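Local coordinates for sigma-54 interaction domain protein (Enterococcus faecalis, PDB 3GDW), which is of unknown function but represents the mannose/fructose-type PTS EIIA-like domain of a longer, probably ATP- and DNA-binding regulator of the sigma-54 activator type, at residues F8-G13 / E49-Q54; T30-A35 / R106-G111. All coordinates share one frame; numbering follows the deposited sequence.

Overall arrangement
From the N terminus the chain enters strand 6-12, which carries the first half of contact 1. It then runs through helix 16-28 into residues 30-35, the first half of contact 2, and on into strand 34-38. Helix 44-57 follows and returns to strand 6-12, closing contact 1. Contact 2 closes much later, after strands 66-70 and 90-93, when the end of helix 98-109 meets the loop before strand 34-38. The two contacts therefore cross along the chain. They also touch: strands 6-12 and 34-38 are neighbours in the parallel sheet, and the backbones of V9 and T34 are hydrogen-bonded there. Contact 1 ties helix 44-57 to the sheet; contact 2 ties helix 98-109 to the loop entering strand 34-38.

Contact 1: residues F8-G13 / E49-Q54; sequences FVLMHG and EQLRNQ
L51 swings its CG opposite the backbone N (chi1 166°), which brings CD1 up to F8 and CD2 up to L10. Q54, one helical turn later, also has CG opposite the backbone N (chi1 -163°). Its extended chain then brings the terminal amide to the F8 ring. F8 and L10 project from strand 6-12 toward helix 44-57. Strand and helix run nearly antiparallel, and the axes of the two short segments come within 11.1 Å.

The two branches of L51 divide the work. CD1 meets the aromatic side chain obliquely, 3.6 Å from F8 CD1 and 3.8 Å from F8 CG. CD2 lies against one methyl of L10, with L51 CD2 4.0 Å from L10 CD2. That same L10 methyl also reaches the base of the leucine, at 4.2 Å from L51 CB. One ring atom further along, Q54 NE2 comes within 3.9 Å of F8 CE1, also obliquely, but from the opposite side of the ring plane. The amide plane of Q54 is turned 63° from the ring plane, so the two groups do not stack. Q54 NE2 also makes a weak hydrogen bond to T34 OG1 on the adjoining strand. R52 NH1 forms a salt bridge with E85 on helix 78-86.

The layout fits a beta-alpha-beta crossover. Helix 44-57 links strands 34-38 and 66-70 and packs over strand 6-12, which lies between them. L51 also touches L68 on strand 66-70.

No hydrogen bond joins the two segments. The buried leucines and phenylalanine hold them by van der Waals contact, while the polar end of Q54 finds a weak partner in T34 at the margin of this apolar layer.

Contact 2: residues T30-A35 / R106-G111; sequences TSIGTA and RMASVG
The nearest CA atoms across the contact are those of I32 and S109, with I32 CA 7.2 Å from S109 CA. I32 sits in the loop that leads into strand 34-38. G33 follows with a positive phi of 99°, and the strand starts at T34. The other segment holds the last turn of helix 98-109 and the residues that follow. G111, also with positive phi, is the C-prime residue of a Schellman motif, and G111 N bonds to A108 O at 2.9 Å.

The side-chain contact rests on one methyl group. I32 CD1 reaches S109 CB at 3.9 Å and A108 CB at 4.2 Å. It thus rests against the carbon bases of two successive residues. I32 CG1 lies between its own backbone N and carbonyl carbon (chi1 71°), a crowded position. Together with an unstaggered chi2 of 136°, this sets CD1 against the helix end. S109 meets the isoleucine with CB; S109 OG turns back and donates to R106 O at 2.8 Å. A weak hydrogen bond from I32 N to T30 OG1 links those two residues within the loop.

I105, on the preceding turn of helix 98-109, also touches T30 and I32. I32 O accepts a bond from Q25 NE2 of helix 16-28. A108 packs further on V7 of strand 6-12 and I117 of helix 114-135, which places the contact near the N-terminal ends of strands 34-38 and 6-12, beside helices 16-28 and 114-135.

Contact 1: residues F8-G13 / E49-Q54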
ATOM      1  N   PHE B   8     -14.624  -0.154  -1.779  1.00 25.74           N
ATOM      2  CA  PHE B   8     -14.285   1.220  -1.421  1.00 25.91           C
ATOM      3  C   PHE B   8     -12.862   1.258  -0.908  1.00 25.96           C
ATOM      4  O   PHE B   8     -12.479   0.440  -0.041  1.00 25.76           O
ATOM      5  CB  PHE B   8     -15.252   1.762  -0.348  1.00 26.51           C
ATOM      6  CG  PHE B   8     -16.654   1.985  -0.862  1.00 28.17           C
ATOM      7  CD1 PHE B   8     -17.085   3.267  -1.208  1.00 30.19           C
ATOM      8  CD2 PHE B   8     -17.530   0.906  -1.018  1.00 30.48           C
ATOM      9  CE1 PHE B   8     -18.403   3.479  -1.689  1.00 30.53           C
ATOM     10  CE2 PHE B   8     -18.829   1.092  -1.504  1.00 31.73           C
ATOM     11  CZ  PHE B   8     -19.269   2.384  -1.837  1.00 31.38           C
ATOM     12  N   VAL B   9     -12.066   2.180  -1.449  1.00 24.97           N
ATOM     13  CA  VAL B   9     -10.658   2.283  -1.035  1.00 25.74           C
ATOM     14  C   VAL B   9     -10.486   3.578  -0.239  1.00 26.00           C
ATOM     15  O   VAL B   9     -10.681   4.663  -0.788  1.00 25.43           O
ATOM     16  CB  VAL B   9      -9.665   2.281  -2.276  1.00 25.74           C
ATOM     17  CG1 VAL B   9      -8.239   2.256  -1.802  1.00 25.15           C
ATOM     18  CG2 VAL B   9      -9.933   1.096  -3.232  1.00 25.45           C
ATOM     19  N   LEU B  10     -10.128   3.465   1.045  1.00 26.39           N
ATOM     20  CA  LEU B  10      -9.995   4.639   1.923  1.00 26.97           C
ATOM     21  C   LEU B  10      -8.610   4.681   2.531  1.00 26.73           C
ATOM     22  O   LEU B  10      -8.204   3.726   3.206  1.00 26.63           O
ATOM     23  CB  LEU B  10     -11.041   4.607   3.053  1.00 27.36           C
ATOM     24  CG  LEU B  10     -12.366   5.313   2.724  1.00 30.33           C
ATOM     25  CD1 LEU B  10     -13.142   4.525   1.707  1.00 33.79           C
ATOM     26  CD2 LEU B  10     -13.218   5.525   3.988  1.00 33.81           C
HETATM   27  N   MSE B  11      -7.876   5.774   2.288  1.00 26.46           N
HETATM   28  CA  MSE B  11      -6.476   5.881   2.767  1.00 26.56           C
HETATM   29  C   MSE B  11      -6.083   7.281   3.220  1.00 25.54           C
HETATM   30  O   MSE B  11      -6.672   8.276   2.795  1.00 25.79           O
HETATM   31  CB  MSE B  11      -5.482   5.375   1.687  1.00 26.02           C
HETATM   32  CG  MSE B  11      -5.646   3.907   1.388  1.00 28.54           C
HETATM   33 SE   MSE B  11      -4.550   3.289  -0.051  0.75 32.49          SE
HETATM   34  CE  MSE B  11      -5.162   1.444  -0.022  1.00 27.51           C
ATOM     35  N   HIS B  12      -5.084   7.355   4.088  1.00 24.99           N
ATOM     36  CA  HIS B  12      -4.560   8.625   4.540  1.00 25.04           C
ATOM     37  C   HIS B  12      -3.781   9.297   3.409  1.00 25.67           C
ATOM     38  O   HIS B  12      -3.075   8.613   2.665  1.00 26.51           O
ATOM     39  CB  HIS B  12      -3.601   8.391   5.704  1.00 25.07           C
ATOM     40  CG  HIS B  12      -4.268   7.863   6.932  1.00 25.39           C
ATOM     41  ND1 HIS B  12      -4.893   6.633   6.969  1.00 24.50           N
ATOM     42  CD2 HIS B  12      -4.372   8.382   8.180  1.00 24.62           C
ATOM     43  CE1 HIS B  12      -5.371   6.425   8.187  1.00 26.06           C
ATOM     44  NE2 HIS B  12      -5.073   7.476   8.938  1.00 24.55           N
ATOM     45  N   GLY B  13      -3.879  10.621   3.302  1.00 25.40           N
ATOM     46  CA  GLY B  13      -3.055  11.365   2.353  1.00 25.18           C
ATOM     47  C   GLY B  13      -3.916  11.886   1.229  1.00 25.14           C
ATOM     48  O   GLY B  13      -5.116  11.626   1.214  1.00 24.21           O
ATOM     49  N   GLU B  49     -18.385   9.845   7.525  1.00 26.72           N
ATOM     50  CA  GLU B  49     -19.649  10.392   7.052  1.00 28.13           C
ATOM     51  C   GLU B  49     -19.684  10.471   5.510  1.00 28.17           C
ATOM     52  O   GLU B  49     -20.737  10.247   4.911  1.00 28.70           O
ATOM     53  CB  GLU B  49     -19.971  11.734   7.726  1.00 28.20           C
ATOM     54  CG  GLU B  49     -20.254  11.581   9.199  1.00 32.25           C
ATOM     55  CD  GLU B  49     -20.549  12.888   9.924  1.00 36.95           C
ATOM     56  OE1 GLU B  49     -20.836  13.921   9.267  1.00 39.18           O
ATOM     57  OE2 GLU B  49     -20.497  12.871  11.175  1.00 38.31           O
ATOM     58  N   GLN B  50     -18.539  10.750   4.884  1.00 27.65           N
ATOM     59  CA  GLN B  50     -18.432  10.714   3.414  1.00 28.57           C
ATOM     60  C   GLN B  50     -18.759   9.317   2.896  1.00 28.00           C
ATOM     61  O   GLN B  50     -19.511   9.145   1.935  1.00 27.52           O
ATOM     62  CB  GLN B  50     -16.996  11.035   2.971  1.00 28.87           C
ATOM     63  CG  GLN B  50     -16.556  12.443   3.261  1.00 33.04           C
ATOM     64  CD  GLN B  50     -17.174  13.410   2.291  1.00 37.13           C
ATOM     65  OE1 GLN B  50     -17.016  13.263   1.071  1.00 38.46           O
ATOM     66  NE2 GLN B  50     -17.879  14.403   2.815  1.00 35.43           N
ATOM     67  N   LEU B  51     -18.161   8.311   3.530  1.00 28.50           N
ATOM     68  CA  LEU B  51     -18.354   6.936   3.092  1.00 28.25           C
ATOM     69  C   LEU B  51     -19.802   6.481   3.327  1.00 28.76           C
ATOM     70  O   LEU B  51     -20.452   5.908   2.448  1.00 28.37           O
ATOM     71  CB  LEU B  51     -17.355   6.030   3.802  1.00 28.53           C
ATOM     72  CG  LEU B  51     -17.642   4.549   3.711  1.00 26.17           C
ATOM     73  CD1 LEU B  51     -17.358   4.035   2.271  1.00 28.61           C
ATOM     74  CD2 LEU B  51     -16.770   3.861   4.732  1.00 26.63           C
ATOM     75  N   ARG B  52     -20.297   6.745   4.526  1.00 29.24           N
ATOM     76  CA  ARG B  52     -21.635   6.338   4.911  1.00 30.26           C
ATOM     77  C   ARG B  52     -22.681   6.947   3.967  1.00 31.82           C
ATOM     78  O   ARG B  52     -23.629   6.260   3.551  1.00 31.43           O
ATOM     79  CB  ARG B  52     -21.895   6.781   6.355  1.00 30.14           C
ATOM     80  CG  ARG B  52     -23.213   6.324   6.963  1.00 30.61           C
ATOM     81  CD  ARG B  52     -24.364   7.284   6.690  1.00 34.13           C
ATOM     82  NE  ARG B  52     -24.018   8.696   6.878  1.00 36.62           N
ATOM     83  CZ  ARG B  52     -23.794   9.290   8.052  1.00 35.82           C
ATOM     84  NH1 ARG B  52     -23.866   8.614   9.185  1.00 35.66           N
ATOM     85  NH2 ARG B  52     -23.482  10.579   8.079  1.00 37.93           N
ATOM     86  N   ASN B  53     -22.517   8.234   3.647  1.00 32.95           N
ATOM     87  CA  ASN B  53     -23.439   8.918   2.757  1.00 35.05           C
ATOM     88  C   ASN B  53     -23.515   8.307   1.356  1.00 36.36           C
ATOM     89  O   ASN B  53     -24.602   8.206   0.775  1.00 36.95           O
ATOM     90  CB  ASN B  53     -23.101  10.410   2.674  1.00 35.27           C
ATOM     91  CG  ASN B  53     -23.331  11.132   3.989  1.00 35.39           C
ATOM     92  OD1 ASN B  53     -24.053  10.662   4.849  1.00 34.78           O
ATOM     93  ND2 ASN B  53     -22.702  12.282   4.146  1.00 40.11           N
ATOM     94  N   GLN B  54     -22.378   7.899   0.804  1.00 37.62           N
ATOM     95  CA  GLN B  54     -22.423   7.267  -0.505  1.00 39.05           C
ATOM     96  C   GLN B  54     -23.022   5.861  -0.429  1.00 39.30           C
ATOM     97  O   GLN B  54     -23.845   5.484  -1.271  1.00 39.48           O
ATOM     98  CB  GLN B  54     -21.066   7.244  -1.173  1.00 39.06           C
ATOM     99  CG  GLN B  54     -21.213   6.969  -2.671  1.00 43.81           C
ATOM    100  CD  GLN B  54     -19.888   6.857  -3.380  1.00 47.99           C
ATOM    101  OE1 GLN B  54     -18.954   7.606  -3.080  1.00 50.23           O
ATOM    102  NE2 GLN B  54     -19.790   5.913  -4.332  1.00 49.51           N
TER

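Contact 2: residues T30-A35 / R106-G111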
ATOM      1  N   THR B  30     -11.814  -1.310 -16.328  1.00 34.34           N
ATOM      2  CA  THR B  30     -13.106  -1.148 -15.657  1.00 35.01           C
ATOM      3  C   THR B  30     -13.148   0.185 -14.920  1.00 35.27           C
ATOM      4  O   THR B  30     -12.102   0.751 -14.587  1.00 34.51           O
ATOM      5  CB  THR B  30     -13.360  -2.300 -14.640  1.00 35.00           C
ATOM      6  OG1 THR B  30     -14.680  -2.187 -14.088  1.00 35.97           O
ATOM      7  CG2 THR B  30     -12.359  -2.255 -13.517  1.00 35.50           C
ATOM      8  N   SER B  31     -14.344   0.696 -14.642  1.00 35.62           N
ATOM      9  CA  SER B  31     -14.423   1.905 -13.827  1.00 36.59           C
ATOM     10  C   SER B  31     -15.145   1.667 -12.496  1.00 36.28           C
ATOM     11  O   SER B  31     -15.535   2.620 -11.804  1.00 36.03           O
ATOM     12  CB  SER B  31     -15.003   3.088 -14.615  1.00 36.84           C
ATOM     13  OG  SER B  31     -16.183   2.701 -15.280  1.00 40.48           O
ATOM     14  N   ILE B  32     -15.269   0.400 -12.105  1.00 35.60           N
ATOM     15  CA  ILE B  32     -15.930   0.092 -10.832  1.00 34.76           C
ATOM     16  C   ILE B  32     -14.981   0.323  -9.634  1.00 33.61           C
ATOM     17  O   ILE B  32     -13.763   0.350  -9.793  1.00 33.62           O
ATOM     18  CB  ILE B  32     -16.540  -1.334 -10.811  1.00 35.23           C
ATOM     19  CG1 ILE B  32     -15.448  -2.388 -10.752  1.00 34.73           C
ATOM     20  CG2 ILE B  32     -17.479  -1.562 -12.035  1.00 35.25           C
ATOM     21  CD1 ILE B  32     -15.751  -3.453  -9.775  1.00 35.07           C
ATOM     22  N   GLY B  33     -15.540   0.491  -8.444  1.00 32.77           N
ATOM     23  CA  GLY B  33     -14.738   0.806  -7.259  1.00 32.06           C
ATOM     24  C   GLY B  33     -14.789   2.302  -6.996  1.00 31.55           C
ATOM     25  O   GLY B  33     -14.969   3.102  -7.913  1.00 31.10           O
ATOM     26  N   THR B  34     -14.617   2.671  -5.734  1.00 30.41           N
ATOM     27  CA  THR B  34     -14.691   4.047  -5.297  1.00 29.33           C
ATOM     28  C   THR B  34     -13.504   4.306  -4.397  1.00 29.11           C
ATOM     29  O   THR B  34     -13.255   3.519  -3.476  1.00 28.22           O
ATOM     30  CB  THR B  34     -15.996   4.281  -4.505  1.00 29.15           C
ATOM     31  OG1 THR B  34     -17.103   4.065  -5.380  1.00 30.55           O
ATOM     32  CG2 THR B  34     -16.059   5.689  -3.943  1.00 29.39           C
ATOM     33  N   ALA B  35     -12.764   5.392  -4.663  1.00 28.16           N
ATOM     34  CA  ALA B  35     -11.658   5.777  -3.764  1.00 27.00           C
ATOM     35  C   ALA B  35     -11.956   7.083  -3.025  1.00 26.95           C
ATOM     36  O   ALA B  35     -12.568   7.999  -3.597  1.00 25.60           O
ATOM     37  CB  ALA B  35     -10.336   5.879  -4.525  1.00 26.55           C
ATOM     38  N   ARG B 106     -10.813  -6.810  -9.604  1.00 16.57           N
ATOM     39  CA  ARG B 106     -10.906  -7.836 -10.656  1.00 15.91           C
ATOM     40  C   ARG B 106     -11.984  -8.853 -10.281  1.00 16.39           C
ATOM     41  O   ARG B 106     -12.926  -9.140 -11.073  1.00 15.50           O
ATOM     42  CB  ARG B 106      -9.560  -8.537 -10.865  1.00 16.56           C
ATOM     43  CG  ARG B 106      -9.521  -9.446 -12.108  1.00 18.53           C
ATOM     44  CD  ARG B 106      -8.212 -10.226 -12.252  1.00 21.77           C
ATOM     45  NE  ARG B 106      -7.548 -10.512 -10.974  1.00 26.07           N
ATOM     46  CZ  ARG B 106      -7.863 -11.511 -10.148  1.00 26.28           C
ATOM     47  NH1 ARG B 106      -8.857 -12.349 -10.446  1.00 27.51           N
ATOM     48  NH2 ARG B 106      -7.180 -11.667  -9.022  1.00 27.10           N
HETATM   49  N   MSE B 107     -11.871  -9.378  -9.064  1.00 15.86           N
HETATM   50  CA  MSE B 107     -12.816 -10.390  -8.607  1.00 16.65           C
HETATM   51  C   MSE B 107     -14.227  -9.837  -8.454  1.00 16.54           C
HETATM   52  O   MSE B 107     -15.195 -10.489  -8.884  1.00 16.84           O
HETATM   53  CB  MSE B 107     -12.334 -11.031  -7.310  1.00 16.95           C
HETATM   54  CG  MSE B 107     -11.053 -11.784  -7.499  1.00 18.57           C
HETATM   55 SE   MSE B 107     -10.474 -12.708  -5.893  0.75 22.39          SE
HETATM   56  CE  MSE B 107      -9.955 -11.259  -4.751  1.00 28.03           C
ATOM     57  N   ALA B 108     -14.353  -8.647  -7.862  1.00 17.01           N
ATOM     58  CA  ALA B 108     -15.661  -7.990  -7.760  1.00 17.62           C
ATOM     59  C   ALA B 108     -16.367  -7.843  -9.129  1.00 18.52           C
ATOM     60  O   ALA B 108     -17.566  -8.188  -9.274  1.00 17.90           O
ATOM     61  CB  ALA B 108     -15.533  -6.651  -7.065  1.00 17.20           C
ATOM     62  N   SER B 109     -15.607  -7.387 -10.127  1.00 18.58           N
ATOM     63  CA  SER B 109     -16.150  -7.104 -11.458  1.00 19.55           C
ATOM     64  C   SER B 109     -16.638  -8.351 -12.193  1.00 19.93           C
ATOM     65  O   SER B 109     -17.396  -8.253 -13.151  1.00 19.99           O
ATOM     66  CB  SER B 109     -15.122  -6.380 -12.313  1.00 19.15           C
ATOM     67  OG  SER B 109     -14.174  -7.311 -12.788  1.00 20.51           O
ATOM     68  N   VAL B 110     -16.208  -9.529 -11.762  1.00 20.28           N
ATOM     69  CA  VAL B 110     -16.715 -10.752 -12.393  1.00 20.46           C
ATOM     70  C   VAL B 110     -17.727 -11.475 -11.500  1.00 20.69           C
ATOM     71  O   VAL B 110     -18.059 -12.636 -11.738  1.00 21.02           O
ATOM     72  CB  VAL B 110     -15.587 -11.694 -12.899  1.00 20.17           C
ATOM     73  CG1 VAL B 110     -14.729 -10.965 -13.911  1.00 20.08           C
ATOM     74  CG2 VAL B 110     -14.729 -12.212 -11.752  1.00 20.79           C
ATOM     75  N   GLY B 111     -18.200 -10.781 -10.464  1.00 20.52           N
ATOM     76  CA  GLY B 111     -19.274 -11.301  -9.604  1.00 20.16           C
ATOM     77  C   GLY B 111     -18.904 -12.285  -8.498  1.00 20.00           C
ATOM     78  O   GLY B 111     -19.781 -12.936  -7.959  1.00 18.91           O
TER